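Local coordinates for protein isomaltodextranase (Arthrobacter globiformis, PDB 5AWO) that hydrolyses alpha-1,6-glucosidic linkages in polysaccharides, removing successive isomaltose units from the non-reducing ends of the chains, at residues 82-87 / 97-102; 359-364 / 440-445; 481-486 / 514-519. All coordinates share one frame; numbering follows the deposited sequence.

Contact 1 (82-87 / 97-102); sequences GWIEGS and TSYNDS. With ACT (acetate ion), chain C.
Gly82 offers its carbonyl oxygen to the phenol of Tyr99. The OH of Tyr99 donates to Gly82 O at 2.7 Å, almost along the C=O axis, with the oxygen at the ring edge. Tyr99 CG stands anti to the backbone N (chi1 168°), so a ring whose CB points away from residues 82-87 still brings its tip back to them. Trp83 NE1 bonds Asn51 OD1 instead. The Trp83 carbonyl joins through a water, which donates to Trp83 O at 2.8 Å and also to Tyr99 O, while accepting from Asn100 ND2. Ile84 CG2 lies 3.6 Å from Tyr99 CE1, the side chains crossing at about a right angle. CG1 and CD1 both pack against OXT of an acetate ion, probably from the crystallisation liquor; OXT accepts from Ile84 N at 2.8 Å. An alanine in place of Tyr99 would probably loosen the loop around Gly82, since the phenol bond to Gly82 O and the packing against Ile84 CG2 would go. A type I turn from Ile84 to Ser87 presents Gly86 O to Asp101 N, an in-plane bond of 3.0 Å. Asp101 OD2 bonds Ser88 OG, and OD1 the backbone N of Arg89. Asn100 OD1 accepts from Ser102 N, an Asx turn, and also from Ser102 OG. Ser87 OG, anti to its backbone N, donates to Ser98 O at 2.7 Å from above the carbonyl plane, and a second water donates to the same OG. Both segments belong to the loop that follows strand 77-79 of the TIM barrel. Gly82 is about 6 Å from the side chain of Asp201, the likely nucleophile, which fits a loop bordering the active site of a family 27 glycoside hydrolase.

Contact 2 (359-364 / 440-445); sequences YTNKEV and WEHRNL
One direct hydrogen bond crosses between the segments. His442 ND1 donates to Glu363 OE2 at 2.7 Å, nearly straight at 167° and lying in the imidazole plane. Glu363 uses the anti lone pair of OE2. Its other oxygen, OE1, forms a salt bridge with Arg437, so the carboxylate is held at both oxygens.

Capping bonds fix Asn361. As N-cap of the helix, it accepts Val364 N on OD1 at 3.2 Å, and Glu363 N more weakly. ND2 donates to Leu439 O. Together these set the amide's rotation. Asn361 OD1 also meets His442 CE1 at 3.4 Å, tip to tip and at the ring edge.

The remaining contacts are over the indole of Trp440. Asn361 ND2 stands 3.3 Å from Trp440 CE3 over one face, the amide turned almost perpendicular to the ring (85°). Asn361 CB makes a CH-pi contact with the six-membered ring. Val364 CG2 makes another with the five-membered ring, off-centre, on the same face as ND2.

Trp440 NE1 is bound to Asn334 of helix 326-339. Val337 of the same helix packs on Val364. Ile462 of strand 460-466 touches both Val364 and Trp440. The start of helix 362-370 is thereby clamped against the turn, with its G1 bulge at His442 and Arg443, that joins strands 434-438 and 443-448.

Contact 3 (481-486 / 514-519); sequences AAWGGG and PLVTFA
Strands 482-484 and 515-519 run antiparallel, their axes 4.8 Å apart and their directions at 153°. Two hydrogen-bonded pairs flank one non-hydrogen-bonded pair, Trp483 with Val516. Thr517 N donates to Ala482 O at 2.9 Å, and Ala482 N returns a longer bond to Thr517 O. Both lie in the carbonyl planes. Gly484 N gives a 2.9 Å bond to Leu515 O, and Leu515 N one to Gly484 O. These two donors sit well above the carbonyl planes. CA-H...O contacts from Val516, Trp483 and Pro514 fill in along the ladder. After Gly484 the chain leaves with positive phi at Gly485 (67°) and again at Gly486, where a side chain would clash with the preceding carbonyl. Pro514 packs its CA and ring alongside this glycine run.

On one face lie Ala482, Leu515 and Thr517. Leu515 takes the crowded first torsion (chi1 60°), which swings CD1 over to the neighbouring strand, 3.8 Å from Gly484 N. A side chain at Gly484 would collide with that methyl. Thr517 OG1 turns to Thr590. The other face carries Trp483 and Val516. Val516 CG1 meets Ala481 CB at 3.8 Å, and Ala481 CB also lies 3.7 Å from Phe518 CE1. The indole of Trp483 makes a cation-pi contact with Lys375 and an edge-to-face one with Tyr378, while NE1 bonds Ala478 O. Ala481 O, bonded to Lys375 NZ, lies above one indole face, offset toward the rim.

Strand 482-484 is an edge strand of its sheet, and 515-522 pairs on its other side with strand 585-592. Val516 and Phe518 pack on strands 501-505 and 601-609 of the second sheet. This is the beta-sandwich fold of a carbohydrate-binding module, here of family CBM35.

How the contacts relate
The contacts follow one another along the chain and sample three parts of the enzyme. Contact 1 lies in a loop of the catalytic barrel beside the likely nucleophile Asp201, and it alone holds the acetate. Contacts 2 and 3 lie away from the annotated catalytic residues. The centres of contacts 1 and 3 are 41 Å apart, on opposite sides of the chain's centre. Contact 2 comes within about 16 Å of each of the others, nearest atoms. It and contact 3 meet the same antiparallel sheet: 443-448 is one of its end strands, while contact 3 touches strand 375-378. That sheet thus appears to lie between barrel and binding module.

Contact 1 (82-87 / 97-102)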
# COMPACT_ATOMS: atom_id res chain seq x y z
N GLY A 82 2.73 15.92 -11.75
CA GLY A 82 3.95 16.50 -12.23
C GLY A 82 3.76 17.67 -13.16
O GLY A 82 2.80 18.42 -13.02
N TRP A 83 4.71 17.84 -14.08
CA TRP A 83 4.79 19.02 -14.92
C TRP A 83 4.92 20.25 -14.02
O TRP A 83 4.21 21.23 -14.21
CB TRP A 83 3.59 19.12 -15.89
CG TRP A 83 3.63 18.00 -16.87
CD1 TRP A 83 4.18 18.02 -18.11
CD2 TRP A 83 3.11 16.68 -16.68
NE1 TRP A 83 4.04 16.79 -18.73
CE2 TRP A 83 3.39 15.95 -17.86
CE3 TRP A 83 2.45 16.03 -15.64
CZ2 TRP A 83 3.05 14.61 -18.01
CZ3 TRP A 83 2.10 14.67 -15.80
CH2 TRP A 83 2.39 13.99 -16.98
N ILE A 84 5.83 20.15 -13.04
CA ILE A 84 6.05 21.21 -12.04
C ILE A 84 7.32 22.04 -12.20
O ILE A 84 7.63 22.88 -11.34
CB ILE A 84 5.86 20.73 -10.57
CG1 ILE A 84 6.67 19.46 -10.22
CG2 ILE A 84 4.39 20.49 -10.28
CD1 ILE A 84 8.16 19.56 -10.41
N GLU A 85 8.05 21.86 -13.29
CA GLU A 85 9.23 22.72 -13.49
C GLU A 85 8.82 24.19 -13.59
O GLU A 85 9.59 25.08 -13.17
CB GLU A 85 10.11 22.23 -14.65
CG GLU A 85 10.91 20.98 -14.28
CD GLU A 85 11.98 20.63 -15.31
OE1 GLU A 85 11.95 21.21 -16.41
OE2 GLU A 85 12.85 19.75 -15.04
N GLY A 86 7.60 24.45 -14.04
CA GLY A 86 7.05 25.80 -14.12
C GLY A 86 6.38 26.30 -12.85
O GLY A 86 5.67 27.31 -12.86
N SER A 87 6.57 25.57 -11.74
CA SER A 87 6.20 26.09 -10.42
C SER A 87 7.47 26.63 -9.76
O SER A 87 8.18 25.89 -9.08
CB SER A 87 5.58 24.99 -9.57
OG SER A 87 5.12 25.48 -8.33
N THR A 97 4.72 28.02 -3.75
CA THR A 97 3.47 28.61 -3.29
C THR A 97 2.22 28.17 -4.04
O THR A 97 1.12 28.34 -3.54
CB THR A 97 3.55 30.15 -3.33
OG1 THR A 97 3.84 30.55 -4.67
CG2 THR A 97 4.63 30.66 -2.40
N SER A 98 2.38 27.58 -5.22
CA SER A 98 1.21 27.11 -5.97
C SER A 98 1.62 25.96 -6.88
O SER A 98 2.78 25.57 -6.91
CB SER A 98 0.56 28.24 -6.76
OG SER A 98 -0.71 27.84 -7.25
N TYR A 99 0.66 25.45 -7.66
CA TYR A 99 0.95 24.35 -8.58
C TYR A 99 1.75 24.79 -9.82
O TYR A 99 2.59 24.06 -10.33
CB TYR A 99 -0.33 23.62 -9.01
CG TYR A 99 -0.08 22.68 -10.16
CD1 TYR A 99 0.57 21.47 -9.97
CD2 TYR A 99 -0.44 23.02 -11.45
CE1 TYR A 99 0.83 20.62 -11.05
CE2 TYR A 99 -0.20 22.17 -12.52
CZ TYR A 99 0.45 20.97 -12.31
OH TYR A 99 0.72 20.17 -13.39
N ASN A 100 1.48 26.01 -10.31
CA ASN A 100 2.12 26.53 -11.50
C ASN A 100 2.14 28.06 -11.44
O ASN A 100 1.25 28.65 -10.88
CB ASN A 100 1.35 26.08 -12.75
CG ASN A 100 2.02 26.48 -14.05
OD1 ASN A 100 1.66 27.50 -14.68
ND2 ASN A 100 3.02 25.72 -14.45
N ASP A 101 3.17 28.66 -12.02
CA ASP A 101 3.30 30.13 -12.01
C ASP A 101 2.12 30.86 -12.68
O ASP A 101 1.93 32.05 -12.42
CB ASP A 101 4.62 30.57 -12.68
CG ASP A 101 5.85 30.24 -11.85
OD1 ASP A 101 5.71 29.82 -10.67
OD2 ASP A 101 6.95 30.39 -12.41
N SER A 102 1.34 30.17 -13.54
CA SER A 102 0.14 30.76 -14.18
C SER A 102 -1.05 30.88 -13.24
O SER A 102 -2.03 31.59 -13.54
CB SER A 102 -0.29 29.97 -15.42
OG SER A 102 -0.79 28.68 -15.07
C ACT C . 8.53 17.20 -13.43
O ACT C . 9.32 17.18 -14.37
OXT ACT C . 7.67 18.05 -13.38
CH3 ACT C . 8.61 16.13 -12.38
O HOH W 1 3.65 23.57 -12.82
O HOH W 2 4.95 27.89 -7.00

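Contact 2 (359-364 / 440-445)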
# COMPACT_ATOMS: atom_id res chain seq x y z
N TYR A 359 -16.68 3.52 -10.69
CA TYR A 359 -16.04 3.98 -9.46
C TYR A 359 -17.00 4.03 -8.27
O TYR A 359 -16.56 4.19 -7.13
CB TYR A 359 -15.48 5.36 -9.71
CG TYR A 359 -14.44 5.40 -10.79
CD1 TYR A 359 -13.33 4.54 -10.75
CD2 TYR A 359 -14.53 6.27 -11.87
CE1 TYR A 359 -12.34 4.58 -11.72
CE2 TYR A 359 -13.54 6.31 -12.84
CZ TYR A 359 -12.46 5.46 -12.77
OH TYR A 359 -11.46 5.52 -13.73
N THR A 360 -18.30 3.89 -8.53
CA THR A 360 -19.33 4.21 -7.53
C THR A 360 -20.24 3.03 -7.18
O THR A 360 -21.36 3.23 -6.70
CB THR A 360 -20.15 5.43 -7.98
OG1 THR A 360 -20.82 5.12 -9.21
CG2 THR A 360 -19.24 6.64 -8.14
N ASN A 361 -19.78 1.80 -7.37
CA ASN A 361 -20.51 0.63 -6.87
C ASN A 361 -20.28 0.55 -5.36
O ASN A 361 -19.18 0.29 -4.89
CB ASN A 361 -20.02 -0.63 -7.59
CG ASN A 361 -20.67 -1.91 -7.09
OD1 ASN A 361 -21.02 -2.05 -5.93
ND2 ASN A 361 -20.76 -2.87 -7.96
N LYS A 362 -21.34 0.82 -4.60
CA LYS A 362 -21.22 0.91 -3.15
C LYS A 362 -20.72 -0.37 -2.52
O LYS A 362 -19.98 -0.32 -1.53
CB LYS A 362 -22.56 1.36 -2.53
CG LYS A 362 -22.91 2.82 -2.83
CD LYS A 362 -24.42 3.08 -2.69
CE LYS A 362 -24.85 4.43 -3.29
NZ LYS A 362 -25.22 4.45 -4.75
N GLU A 363 -21.09 -1.54 -3.06
CA GLU A 363 -20.67 -2.79 -2.47
C GLU A 363 -19.18 -3.07 -2.71
O GLU A 363 -18.50 -3.61 -1.86
CB GLU A 363 -21.51 -3.96 -2.98
CG GLU A 363 -23.00 -3.78 -2.73
CD GLU A 363 -23.72 -5.11 -2.71
OE1 GLU A 363 -23.44 -5.92 -1.82
OE2 GLU A 363 -24.55 -5.34 -3.61
N VAL A 364 -18.70 -2.73 -3.90
CA VAL A 364 -17.27 -2.84 -4.21
C VAL A 364 -16.49 -1.85 -3.35
O VAL A 364 -15.50 -2.22 -2.73
CB VAL A 364 -17.03 -2.66 -5.72
CG1 VAL A 364 -15.55 -2.58 -6.03
CG2 VAL A 364 -17.66 -3.82 -6.51
N TRP A 440 -21.12 -7.25 -8.40
CA TRP A 440 -21.54 -6.52 -9.62
C TRP A 440 -22.93 -6.94 -10.05
O TRP A 440 -23.68 -6.11 -10.58
CB TRP A 440 -20.51 -6.69 -10.76
CG TRP A 440 -19.31 -5.84 -10.55
CD1 TRP A 440 -18.10 -6.27 -10.08
CD2 TRP A 440 -19.20 -4.43 -10.74
NE1 TRP A 440 -17.24 -5.20 -9.98
CE2 TRP A 440 -17.89 -4.06 -10.37
CE3 TRP A 440 -20.09 -3.43 -11.17
CZ2 TRP A 440 -17.46 -2.74 -10.44
CZ3 TRP A 440 -19.65 -2.13 -11.23
CH2 TRP A 440 -18.35 -1.79 -10.86
N GLU A 441 -23.30 -8.21 -9.83
CA GLU A 441 -24.71 -8.62 -10.01
C GLU A 441 -25.57 -8.11 -8.86
O GLU A 441 -26.80 -8.02 -9.00
CB GLU A 441 -24.83 -10.14 -10.13
CG GLU A 441 -24.16 -10.72 -11.36
CD GLU A 441 -24.41 -12.22 -11.53
OE1 GLU A 441 -24.99 -12.85 -10.63
OE2 GLU A 441 -24.00 -12.82 -12.56
N HIS A 442 -24.96 -7.77 -7.73
CA HIS A 442 -25.70 -7.43 -6.51
C HIS A 442 -26.66 -8.58 -6.19
O HIS A 442 -27.86 -8.37 -6.02
CB HIS A 442 -26.41 -6.08 -6.62
CG HIS A 442 -25.50 -4.97 -7.02
ND1 HIS A 442 -24.62 -4.39 -6.14
CD2 HIS A 442 -25.32 -4.36 -8.21
CE1 HIS A 442 -23.95 -3.44 -6.77
NE2 HIS A 442 -24.35 -3.40 -8.03
N ARG A 443 -26.10 -9.78 -6.05
CA ARG A 443 -26.90 -11.02 -5.98
C ARG A 443 -26.35 -11.92 -4.88
O ARG A 443 -25.16 -12.22 -4.84
CB ARG A 443 -26.83 -11.76 -7.31
CG ARG A 443 -27.58 -13.09 -7.30
CD ARG A 443 -27.51 -13.87 -8.61
NE ARG A 443 -28.33 -13.26 -9.66
CZ ARG A 443 -29.65 -13.42 -9.79
NH1 ARG A 443 -30.35 -14.20 -8.96
NH2 ARG A 443 -30.27 -12.80 -10.78
N ASN A 444 -27.23 -12.38 -4.00
CA ASN A 444 -26.89 -13.35 -2.98
C ASN A 444 -26.93 -14.71 -3.63
O ASN A 444 -27.98 -15.10 -4.17
CB ASN A 444 -27.96 -13.24 -1.89
CG ASN A 444 -27.68 -14.12 -0.69
OD1 ASN A 444 -26.74 -14.92 -0.65
ND2 ASN A 444 -28.54 -13.99 0.33
N LEU A 445 -25.82 -15.44 -3.59
CA LEU A 445 -25.73 -16.79 -4.14
C LEU A 445 -25.93 -17.84 -3.05
O LEU A 445 -25.89 -19.04 -3.37
CB LEU A 445 -24.37 -17.03 -4.82
CG LEU A 445 -23.94 -16.10 -5.97
CD1 LEU A 445 -22.66 -16.61 -6.61
CD2 LEU A 445 -25.01 -15.97 -7.02

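Contact 3 (481-486 / 514-519)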
# COMPACT_ATOMS: atom_id res chain seq x y z
N ALA A 481 -2.75 -13.13 5.88
CA ALA A 481 -2.52 -11.99 6.74
C ALA A 481 -1.30 -11.20 6.30
O ALA A 481 -0.79 -11.43 5.20
CB ALA A 481 -2.38 -12.46 8.20
N ALA A 482 -0.88 -10.24 7.13
CA ALA A 482 0.28 -9.41 6.87
C ALA A 482 1.53 -10.03 7.47
O ALA A 482 1.50 -10.44 8.63
CB ALA A 482 0.06 -8.01 7.42
N TRP A 483 2.61 -10.06 6.71
CA TRP A 483 3.89 -10.63 7.11
C TRP A 483 4.96 -9.56 7.19
O TRP A 483 5.05 -8.71 6.31
CB TRP A 483 4.38 -11.67 6.11
CG TRP A 483 3.35 -12.67 5.68
CD1 TRP A 483 2.34 -13.17 6.43
CD2 TRP A 483 3.22 -13.25 4.39
NE1 TRP A 483 1.58 -14.04 5.70
CE2 TRP A 483 2.11 -14.13 4.44
CE3 TRP A 483 3.94 -13.15 3.19
CZ2 TRP A 483 1.68 -14.85 3.33
CZ3 TRP A 483 3.52 -13.87 2.10
CH2 TRP A 483 2.40 -14.73 2.18
N GLY A 484 5.79 -9.61 8.24
CA GLY A 484 6.93 -8.72 8.35
C GLY A 484 8.17 -9.39 8.91
O GLY A 484 8.10 -10.50 9.44
N GLY A 485 9.32 -8.73 8.72
CA GLY A 485 10.57 -9.15 9.36
C GLY A 485 11.16 -10.47 8.93
O GLY A 485 12.07 -10.98 9.61
N GLY A 486 10.68 -11.02 7.81
CA GLY A 486 11.18 -12.29 7.31
C GLY A 486 10.15 -13.40 7.39
O GLY A 486 10.36 -14.46 6.79
N PRO A 514 10.74 -11.42 12.93
CA PRO A 514 9.63 -11.89 12.06
C PRO A 514 8.30 -11.84 12.77
O PRO A 514 8.21 -12.12 13.97
CB PRO A 514 10.01 -13.32 11.73
CG PRO A 514 11.31 -13.61 12.36
CD PRO A 514 11.70 -12.49 13.25
N LEU A 515 7.25 -11.47 12.04
CA LEU A 515 5.94 -11.32 12.64
C LEU A 515 4.81 -11.51 11.63
O LEU A 515 5.04 -11.45 10.41
CB LEU A 515 5.80 -9.95 13.35
CG LEU A 515 5.98 -8.68 12.47
CD1 LEU A 515 4.72 -8.31 11.68
CD2 LEU A 515 6.45 -7.48 13.29
N VAL A 516 3.63 -11.70 12.18
CA VAL A 516 2.36 -11.75 11.43
C VAL A 516 1.38 -10.84 12.12
O VAL A 516 1.27 -10.83 13.35
CB VAL A 516 1.78 -13.17 11.35
CG1 VAL A 516 0.46 -13.18 10.58
CG2 VAL A 516 2.77 -14.11 10.72
N THR A 517 0.66 -10.05 11.33
CA THR A 517 -0.34 -9.13 11.86
C THR A 517 -1.72 -9.42 11.29
O THR A 517 -1.89 -9.55 10.06
CB THR A 517 0.03 -7.65 11.59
OG1 THR A 517 1.28 -7.34 12.25
CG2 THR A 517 -1.03 -6.69 12.02
N PHE A 518 -2.68 -9.50 12.19
CA PHE A 518 -4.10 -9.73 11.89
C PHE A 518 -4.89 -8.53 12.33
O PHE A 518 -4.66 -7.97 13.42
CB PHE A 518 -4.65 -10.95 12.66
CG PHE A 518 -3.92 -12.23 12.40
CD1 PHE A 518 -4.33 -13.09 11.39
CD2 PHE A 518 -2.86 -12.61 13.21
CE1 PHE A 518 -3.70 -14.29 11.17
CE2 PHE A 518 -2.21 -13.80 12.99
CZ PHE A 518 -2.62 -14.65 11.97
N ALA A 519 -5.88 -8.13 11.53
CA ALA A 519 -6.84 -7.15 11.96
C ALA A 519 -8.09 -7.86 12.41
O ALA A 519 -8.62 -8.69 11.70
CB ALA A 519 -7.18 -6.20 10.82